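Side-chain contacts in histidine acid phosphatase (Hafnia alvei, PDB 4ARU), which is a bacterial member of branch 2 of the histidine phosphatase superfamily, with a mixed beta-sheet flanked by helices: residues K251-N254 against A255-D258; R160-A163 against S164-L167; C393-S396 against T397-R400; E66-Q70 against Q71-P75. All coordinates share one frame; numbering follows the deposited sequence.

Contact 1. Residues K251-N254 against A255-D258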
# COMPACT_ATOMS: atom_id res chain seq x y z
N LYS A 251 2.85 -9.51 11.72
CA LYS A 251 1.46 -9.87 12.02
C LYS A 251 0.76 -8.70 12.72
O LYS A 251 -0.39 -8.36 12.43
CB LYS A 251 1.43 -11.11 12.91
CG LYS A 251 0.02 -11.54 13.25
CD LYS A 251 -0.08 -12.95 13.81
CE LYS A 251 0.87 -13.18 14.93
NZ LYS A 251 0.55 -14.50 15.55
N LEU A 252 1.47 -8.01 13.58
CA LEU A 252 0.90 -6.88 14.30
C LEU A 252 0.62 -5.72 13.36
O LEU A 252 -0.39 -5.04 13.47
CB LEU A 252 1.86 -6.41 15.41
CG LEU A 252 2.10 -7.45 16.51
CD1 LEU A 252 3.40 -7.19 17.27
CD2 LEU A 252 0.94 -7.45 17.49
N HIS A 253 1.54 -5.49 12.42
CA HIS A 253 1.35 -4.43 11.47
C HIS A 253 0.18 -4.75 10.55
O HIS A 253 -0.65 -3.88 10.30
CB HIS A 253 2.66 -4.30 10.68
CG HIS A 253 2.59 -3.33 9.55
ND1 HIS A 253 2.69 -1.97 9.72
CD2 HIS A 253 2.48 -3.53 8.22
CE1 HIS A 253 2.61 -1.36 8.55
NE2 HIS A 253 2.49 -2.29 7.62
N ASN A 254 0.10 -5.99 10.05
CA ASN A 254 -0.99 -6.32 9.14
C ASN A 254 -2.33 -6.28 9.85
O ASN A 254 -3.34 -5.90 9.26
CB ASN A 254 -0.75 -7.67 8.51
CG ASN A 254 0.46 -7.65 7.59
OD1 ASN A 254 0.73 -6.65 6.90
ND2 ASN A 254 1.17 -8.76 7.54
N ALA A 255 -2.34 -6.56 11.15
CA ALA A 255 -3.58 -6.49 11.91
C ALA A 255 -4.03 -5.05 12.08
O ALA A 255 -5.20 -4.72 11.94
CB ALA A 255 -3.41 -7.18 13.24
N GLN A 256 -3.10 -4.16 12.40
CA GLN A 256 -3.41 -2.74 12.52
C GLN A 256 -4.00 -2.23 11.22
O GLN A 256 -4.99 -1.50 11.21
CB GLN A 256 -2.18 -1.98 12.95
CG GLN A 256 -2.43 -0.52 13.23
CD GLN A 256 -1.92 0.31 12.16
OE1 GLN A 256 -0.81 0.09 11.63
NE2 GLN A 256 -2.70 1.31 11.79
N PHE A 257 -3.43 -2.64 10.09
CA PHE A 257 -3.94 -2.23 8.79
C PHE A 257 -5.29 -2.81 8.48
O PHE A 257 -6.12 -2.11 7.90
CB PHE A 257 -2.88 -2.52 7.69
CG PHE A 257 -1.96 -1.36 7.48
CD1 PHE A 257 -1.02 -1.01 8.47
CD2 PHE A 257 -2.07 -0.58 6.36
CE1 PHE A 257 -0.23 0.09 8.33
CE2 PHE A 257 -1.28 0.53 6.23
CZ PHE A 257 -0.36 0.87 7.21
N ASP A 258 -5.55 -4.04 8.86
CA ASP A 258 -6.87 -4.62 8.66
C ASP A 258 -7.92 -3.78 9.38
O ASP A 258 -8.98 -3.45 8.83
CB ASP A 258 -6.90 -6.05 9.19
CG ASP A 258 -8.21 -6.74 8.89
OD1 ASP A 258 -8.64 -6.79 7.71
OD2 ASP A 258 -8.88 -7.19 9.83
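In the middle of helix 243-262, His253 and Phe257 stand one turn apart and bring their rings together on the same flank of the helix. Their planes are inclined at 41° with centroids 4.6 Å apart, so the pair is neither a parallel stack nor an edge-to-face one. Phe257 CD1 lies over one face of the imidazole, toward its rim, and the tightest touch is His253 CE1 to Phe257 CE1 at 3.2 Å. With chi1 at 174°, His253 swings its ring to the carbonyl side of its own residue and hence along the helix toward Phe257. The Phe257 side chain lies about 6 Å from a bound L(+)-tartaric acid. Regular backbone bonds run beneath: Phe257 N donates to His253 O at 3.1 Å, and Asp258 N to Asn254 O at 2.9 Å. Across the helix surface, Ser218 OG is shared by His253 ND1 and Gln256 OE1, while Asn254 binds the backbone of Pro327 and Asn329 through its amide. Asp258 forms a salt bridge with Arg262. Held by its ND1 bond and by Phe257 over a face, the imidazole is probably restricted in rotation.

Contact 2. Residues R160-A163 against S164-L167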
# COMPACT_ATOMS: atom_id res chain seq x y z
N ARG A 160 -5.22 -11.02 21.76
CA ARG A 160 -5.18 -11.79 20.53
C ARG A 160 -3.74 -12.01 20.06
O ARG A 160 -3.46 -12.89 19.25
CB ARG A 160 -5.98 -11.08 19.42
CG ARG A 160 -5.97 -11.75 18.06
CD ARG A 160 -6.95 -11.08 17.15
NE ARG A 160 -8.33 -11.31 17.58
CZ ARG A 160 -9.38 -10.69 17.06
NH1 ARG A 160 -9.21 -9.72 16.14
NH2 ARG A 160 -10.60 -11.04 17.50
N TYR A 161 -2.82 -11.19 20.54
CA TYR A 161 -1.46 -11.13 20.01
C TYR A 161 -0.39 -11.25 21.08
O TYR A 161 0.67 -10.62 20.98
CB TYR A 161 -1.27 -9.83 19.21
CG TYR A 161 -2.18 -9.73 18.04
CD1 TYR A 161 -2.02 -10.53 16.94
CD2 TYR A 161 -3.25 -8.87 18.08
CE1 TYR A 161 -2.91 -10.45 15.85
CE2 TYR A 161 -4.16 -8.79 17.03
CZ TYR A 161 -3.98 -9.58 15.92
OH TYR A 161 -4.88 -9.58 14.87
N GLN A 162 -0.60 -12.10 22.07
CA GLN A 162 0.33 -12.21 23.17
C GLN A 162 1.73 -12.61 22.74
O GLN A 162 2.70 -11.96 23.16
CB GLN A 162 -0.26 -13.10 24.24
CG GLN A 162 -1.41 -12.41 24.99
CD GLN A 162 -0.98 -11.06 25.67
OE1 GLN A 162 -1.28 -9.94 25.20
NE2 GLN A 162 -0.26 -11.19 26.79
N ALA A 163 1.88 -13.61 21.89
CA ALA A 163 3.23 -14.03 21.47
C ALA A 163 3.99 -12.97 20.68
O ALA A 163 5.17 -12.71 20.89
CB ALA A 163 3.13 -15.32 20.67
N SER A 164 3.30 -12.32 19.76
CA SER A 164 3.89 -11.29 18.92
C SER A 164 4.30 -10.07 19.75
O SER A 164 5.38 -9.49 19.56
CB SER A 164 2.92 -10.89 17.82
OG SER A 164 2.73 -11.96 16.91
N LEU A 165 3.44 -9.70 20.70
CA LEU A 165 3.77 -8.56 21.57
C LEU A 165 4.96 -8.90 22.47
O LEU A 165 5.86 -8.08 22.73
CB LEU A 165 2.56 -8.11 22.37
CG LEU A 165 1.43 -7.44 21.60
CD1 LEU A 165 0.21 -7.11 22.45
CD2 LEU A 165 1.96 -6.16 20.96
N ALA A 166 5.02 -10.14 22.93
CA ALA A 166 6.16 -10.58 23.75
C ALA A 166 7.45 -10.58 22.94
O ALA A 166 8.48 -10.18 23.43
CB ALA A 166 5.91 -11.95 24.35
N LEU A 167 7.34 -10.97 21.67
CA LEU A 167 8.53 -10.92 20.80
C LEU A 167 8.97 -9.48 20.57
O LEU A 167 10.15 -9.17 20.64
CB LEU A 167 8.26 -11.60 19.46
CG LEU A 167 9.37 -11.53 18.41
CD1 LEU A 167 10.61 -12.23 18.90
CD2 LEU A 167 8.86 -12.14 17.12
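Tyr161 O accepts the amide of Leu165 at the start of helix 162-172, in a nearly straight bond with Leu165 N 2.9 Å from Tyr161 O and an angle of 163° at the hydrogen. Tyr161 is the N-cap residue, and the chain becomes helical directly after it. The next two bonds repeat the pattern one step at a time: Ala166 N reaches Gln162 O at 3.0 Å and Leu167 N reaches Ala163 O at 2.9 Å. Leu165 supplies the main side-chain contact of this first turn. Its CG is placed beside its own backbone N (chi1 -70°), which lays the branch point 3.3 Å from Tyr161 O, so the leucine flanks the carbonyl that receives its amide. Leu165 CG also meets Tyr161 CB at 4.3 Å, a loose apolar touch, while the phenol ring extends back from the helix start. One face of that ring carries the aliphatic chain of Arg160, whose CG sits 3.6 Å above the Tyr161 ring plane, and Arg160 NH2 goes on to bond Ala150 O. The bond from Ser164 OG to Ser248 OG rests on one of two modelled conformers and is doubtful. This helix start packs against two longer helices. Tyr161 and Ser164 pack on helix 243-262, Tyr161 reaching Leu252 and Ala255. Leu165 rests against Ala213 and Ala217 of helix 213-229 and against Phe191 and Ser192 of helix 191-194.

Contact 3. Residues C393-S396 against T397-R400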
# COMPACT_ATOMS: atom_id res chain seq x y z
N CYS A 393 -12.31 -11.16 -13.94
CA CYS A 393 -13.61 -10.69 -13.52
C CYS A 393 -14.24 -9.90 -14.66
O CYS A 393 -13.66 -8.90 -15.06
CB CYS A 393 -13.41 -9.75 -12.31
SG CYS A 393 -14.94 -9.05 -11.65
N PRO A 394 -15.41 -10.27 -15.18
CA PRO A 394 -16.04 -9.44 -16.22
C PRO A 394 -16.11 -7.96 -15.81
O PRO A 394 -16.45 -7.66 -14.68
CB PRO A 394 -17.46 -9.97 -16.36
CG PRO A 394 -17.47 -11.30 -15.74
CD PRO A 394 -16.34 -11.37 -14.76
N LEU A 395 -15.69 -7.06 -16.69
CA LEU A 395 -15.68 -5.64 -16.34
C LEU A 395 -17.08 -5.18 -15.93
O LEU A 395 -17.22 -4.39 -14.99
CB LEU A 395 -15.20 -4.79 -17.53
CG LEU A 395 -15.26 -3.28 -17.28
CD1 LEU A 395 -14.38 -2.88 -16.13
CD2 LEU A 395 -14.87 -2.54 -18.54
N SER A 396 -18.12 -5.69 -16.59
CA SER A 396 -19.49 -5.29 -16.27
C SER A 396 -19.81 -5.66 -14.82
O SER A 396 -20.47 -4.90 -14.11
CB SER A 396 -20.43 -5.95 -17.26
OG SER A 396 -20.23 -7.37 -17.40
N THR A 397 -19.30 -6.78 -14.34
CA THR A 397 -19.48 -7.13 -12.94
C THR A 397 -18.61 -6.27 -12.03
O THR A 397 -19.06 -5.78 -10.98
CB THR A 397 -19.21 -8.64 -12.69
OG1 THR A 397 -20.07 -9.38 -13.52
CG2 THR A 397 -19.39 -8.97 -11.20
N PHE A 398 -17.34 -6.10 -12.37
CA PHE A 398 -16.41 -5.28 -11.60
C PHE A 398 -17.02 -3.90 -11.39
O PHE A 398 -17.00 -3.38 -10.24
CB PHE A 398 -15.09 -5.16 -12.34
CG PHE A 398 -14.04 -4.37 -11.60
CD1 PHE A 398 -13.24 -4.98 -10.64
CD2 PHE A 398 -13.81 -3.03 -11.89
CE1 PHE A 398 -12.30 -4.28 -9.95
CE2 PHE A 398 -12.89 -2.32 -11.19
CZ PHE A 398 -12.10 -2.94 -10.24
N SER A 399 -17.56 -3.30 -12.44
CA SER A 399 -18.19 -1.98 -12.36
C SER A 399 -19.30 -1.93 -11.35
O SER A 399 -19.45 -0.98 -10.61
CB SER A 399 -18.73 -1.56 -13.71
OG SER A 399 -17.66 -1.42 -14.63
N ARG A 400 -20.10 -2.99 -11.32
CA ARG A 400 -21.28 -3.01 -10.43
C ARG A 400 -20.78 -3.14 -8.99
O ARG A 400 -21.28 -2.46 -8.07
CB ARG A 400 -22.25 -4.16 -10.80
CG ARG A 400 -23.57 -4.07 -10.04
CD ARG A 400 -24.43 -2.95 -10.59
NE ARG A 400 -25.10 -3.27 -11.86
CZ ARG A 400 -26.34 -3.77 -11.98
NH1 ARG A 400 -27.08 -4.06 -10.91
NH2 ARG A 400 -26.84 -3.99 -13.20
O HOH W 1 -21.77 -8.79 -15.78
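Pro394 O receives the amide of Phe398 at the strand-to-helix junction, where Pro394 is the N-cap of helix 395-405. The bond from Phe398 N to Pro394 O is 2.9 Å long and almost linear, 172° at the hydrogen; Thr397 N adds a weak one to the same oxygen. Leu395 O takes the amide of Ser399 at 2.8 Å, counted from Ser399 N. Ser399 OG also lies close to Leu395 O, 3.0 Å away, but that hydroxyl bonds Ser284 OG as well, so the destination of its proton is not settled. Ser396 O gets a weak bond from Arg400 N. On the outer side, one water joins two hydroxyls, 2.6 Å from Ser396 OG and 2.9 Å from Thr397 OG1, the latter accepting from it. With chi1 at 51°, Ser396 OG lies between its backbone N and carbonyl carbon, toward this water. Thr397 OG1 has a second partner in Asp386 OD2. Among the apolar groups, Cys393 SG packs on Phe398 CB at 4.0 Å and Leu395 CD1 on Phe398 CD2 at 4.3 Å. Cys393 is disulfide-bonded to Cys384, itself a residue of the potassium site. The disulfide and the Thr397–Asp386 hydrogen bond thus tie the strand-to-helix junction to the loop that carries the metal, while backbone bonds to Val350 and Pro348 fix it to strand 348-356.

Contact 4. Residues E66-Q70 against Q71-P75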
# COMPACT_ATOMS: atom_id res chain seq x y z
N GLU A 66 9.45 -5.07 -18.76
CA GLU A 66 9.60 -6.38 -19.37
C GLU A 66 8.24 -7.07 -19.45
O GLU A 66 7.96 -7.70 -20.48
CB GLU A 66 10.56 -7.27 -18.60
CG GLU A 66 12.02 -6.88 -18.67
CD GLU A 66 12.99 -8.02 -18.34
OE1 GLU A 66 12.68 -9.22 -18.49
OE2 GLU A 66 14.13 -7.70 -17.94
N ARG A 67 7.42 -6.98 -18.40
CA ARG A 67 6.14 -7.69 -18.36
C ARG A 67 5.22 -7.09 -19.42
O ARG A 67 4.61 -7.80 -20.22
CB ARG A 67 5.51 -7.54 -16.97
CG ARG A 67 4.08 -8.07 -16.80
CD ARG A 67 3.71 -7.82 -15.34
NE ARG A 67 2.31 -8.08 -14.96
CZ ARG A 67 1.91 -8.88 -13.95
NH1 ARG A 67 2.78 -9.56 -13.18
NH2 ARG A 67 0.60 -8.99 -13.71
N PHE A 68 5.14 -5.77 -19.47
CA PHE A 68 4.18 -5.17 -20.38
C PHE A 68 4.62 -5.22 -21.84
O PHE A 68 3.78 -5.27 -22.75
CB PHE A 68 3.82 -3.75 -19.94
CG PHE A 68 3.21 -3.68 -18.54
CD1 PHE A 68 2.29 -4.62 -18.11
CD2 PHE A 68 3.59 -2.69 -17.65
CE1 PHE A 68 1.74 -4.57 -16.80
CE2 PHE A 68 3.06 -2.63 -16.37
CZ PHE A 68 2.16 -3.58 -15.94
N GLN A 69 5.92 -5.22 -22.12
CA GLN A 69 6.43 -5.46 -23.46
C GLN A 69 6.07 -6.83 -23.93
O GLN A 69 5.69 -7.04 -25.08
CB GLN A 69 7.95 -5.40 -23.49
CG GLN A 69 8.44 -3.99 -23.60
CD GLN A 69 9.93 -3.90 -23.36
OE1 GLN A 69 10.52 -4.69 -22.64
NE2 GLN A 69 10.54 -2.94 -23.97
N GLN A 70 6.22 -7.81 -23.05
CA GLN A 70 5.93 -9.19 -23.44
C GLN A 70 4.44 -9.34 -23.81
O GLN A 70 4.11 -10.13 -24.69
CB GLN A 70 6.31 -10.12 -22.28
CG GLN A 70 6.01 -11.61 -22.56
CD GLN A 70 6.23 -12.47 -21.32
OE1 GLN A 70 5.73 -12.19 -20.23
NE2 GLN A 70 6.98 -13.55 -21.50
N GLN A 71 3.59 -8.54 -23.16
CA GLN A 71 2.14 -8.59 -23.36
C GLN A 71 1.68 -7.62 -24.47
O GLN A 71 0.48 -7.44 -24.73
CB GLN A 71 1.39 -8.33 -22.04
CG GLN A 71 1.77 -9.29 -20.88
CD GLN A 71 1.29 -8.88 -19.49
OE1 GLN A 71 1.53 -7.75 -18.99
NE2 GLN A 71 0.62 -9.82 -18.81
N GLY A 72 2.63 -7.00 -25.16
CA GLY A 72 2.33 -6.16 -26.32
C GLY A 72 1.82 -4.77 -26.02
O GLY A 72 1.47 -4.00 -26.95
N LEU A 73 1.83 -4.42 -24.74
CA LEU A 73 1.29 -3.17 -24.28
C LEU A 73 2.28 -2.02 -24.49
O LEU A 73 1.86 -0.89 -24.85
CB LEU A 73 0.87 -3.35 -22.81
CG LEU A 73 0.01 -2.21 -22.28
CD1 LEU A 73 -1.30 -2.08 -23.03
CD2 LEU A 73 -0.15 -2.39 -20.78
N LEU A 74 3.58 -2.25 -24.31
CA LEU A 74 4.67 -1.27 -24.59
C LEU A 74 5.65 -1.79 -25.64
O LEU A 74 5.74 -2.98 -25.80
CB LEU A 74 5.51 -1.09 -23.33
CG LEU A 74 4.84 -0.34 -22.20
CD1 LEU A 74 5.81 -0.39 -21.03
CD2 LEU A 74 4.57 1.09 -22.66
N PRO A 75 6.48 -0.89 -26.27
CA PRO A 75 7.41 -1.31 -27.32
C PRO A 75 8.58 -2.10 -26.78
O PRO A 75 8.96 -1.91 -25.60
CB PRO A 75 7.89 0.04 -27.92
CG PRO A 75 7.73 1.03 -26.83
CD PRO A 75 6.56 0.57 -26.01
O HOH W 2 5.60 -4.91 -27.68
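Phe68 O and Gln69 O meet the chain that folds back over the end of helix 51-70 in a Schellman motif, with Gly72 at positive phi as its C-prime residue. Of the main-chain bonds, Leu73 N to Phe68 O (2.9 Å) and Gly72 N to Gln69 O (3.1 Å) define the motif. Gly72 N approaches Gln69 O from above its carbonyl plane, whereas Gln71 N keeps a helix-like bond to Arg67 O at 3.2 Å. Phe68 O also takes weak bonds from Gln71 N and Leu74 N. A water donates to Leu74 O at 2.7 Å and weakly to Gln69 O. The modelled bond from Gln69 NE2 to Pro75 O is implausibly short and belongs to one of two conformers, so it is doubtful. Polar-to-apolar contact centres on Gln71: extended past CG (chi2 167°), it brings OE1 to the edge of the Phe68 ring, 3.3 Å from Phe68 CD1, with the amide and ring planes 15° apart. The same Gln71 OE1 touches Arg67 CG at 3.4 Å. Apolar packing is carried by Phe68 CB, which meets Leu73 CB and Leu74 CD1, each at 4.1 Å. Phe68 and Leu73 bed down on Val13 of strand 9-18 and Ile300 of strand 300-305, while Gln71 reaches Trp341 and Arg67 bridges to Glu339, both on strand 335-342.

Overall arrangement
From the N terminus the contacts come in the order 4, 2, 1, 3, in series; each is local, and none nests within or crosses another. Contact 4 closes the turn that leads helix 51-70 toward strand 85-89, against the central sheet. Contact 2 opens helix 162-172 and contact 1 lies within helix 243-262; these two touch, Leu252 CG meeting Ser164 CB at 3.8 Å, which joins helix 243-262 to helix 162-172. Contact 3 closes the turn from strand 393-394 into helix 395-405. Its centre is about 24 Å from that of contact 4, whereas contacts 1 and 2 lie across the chain's centre from contact 4.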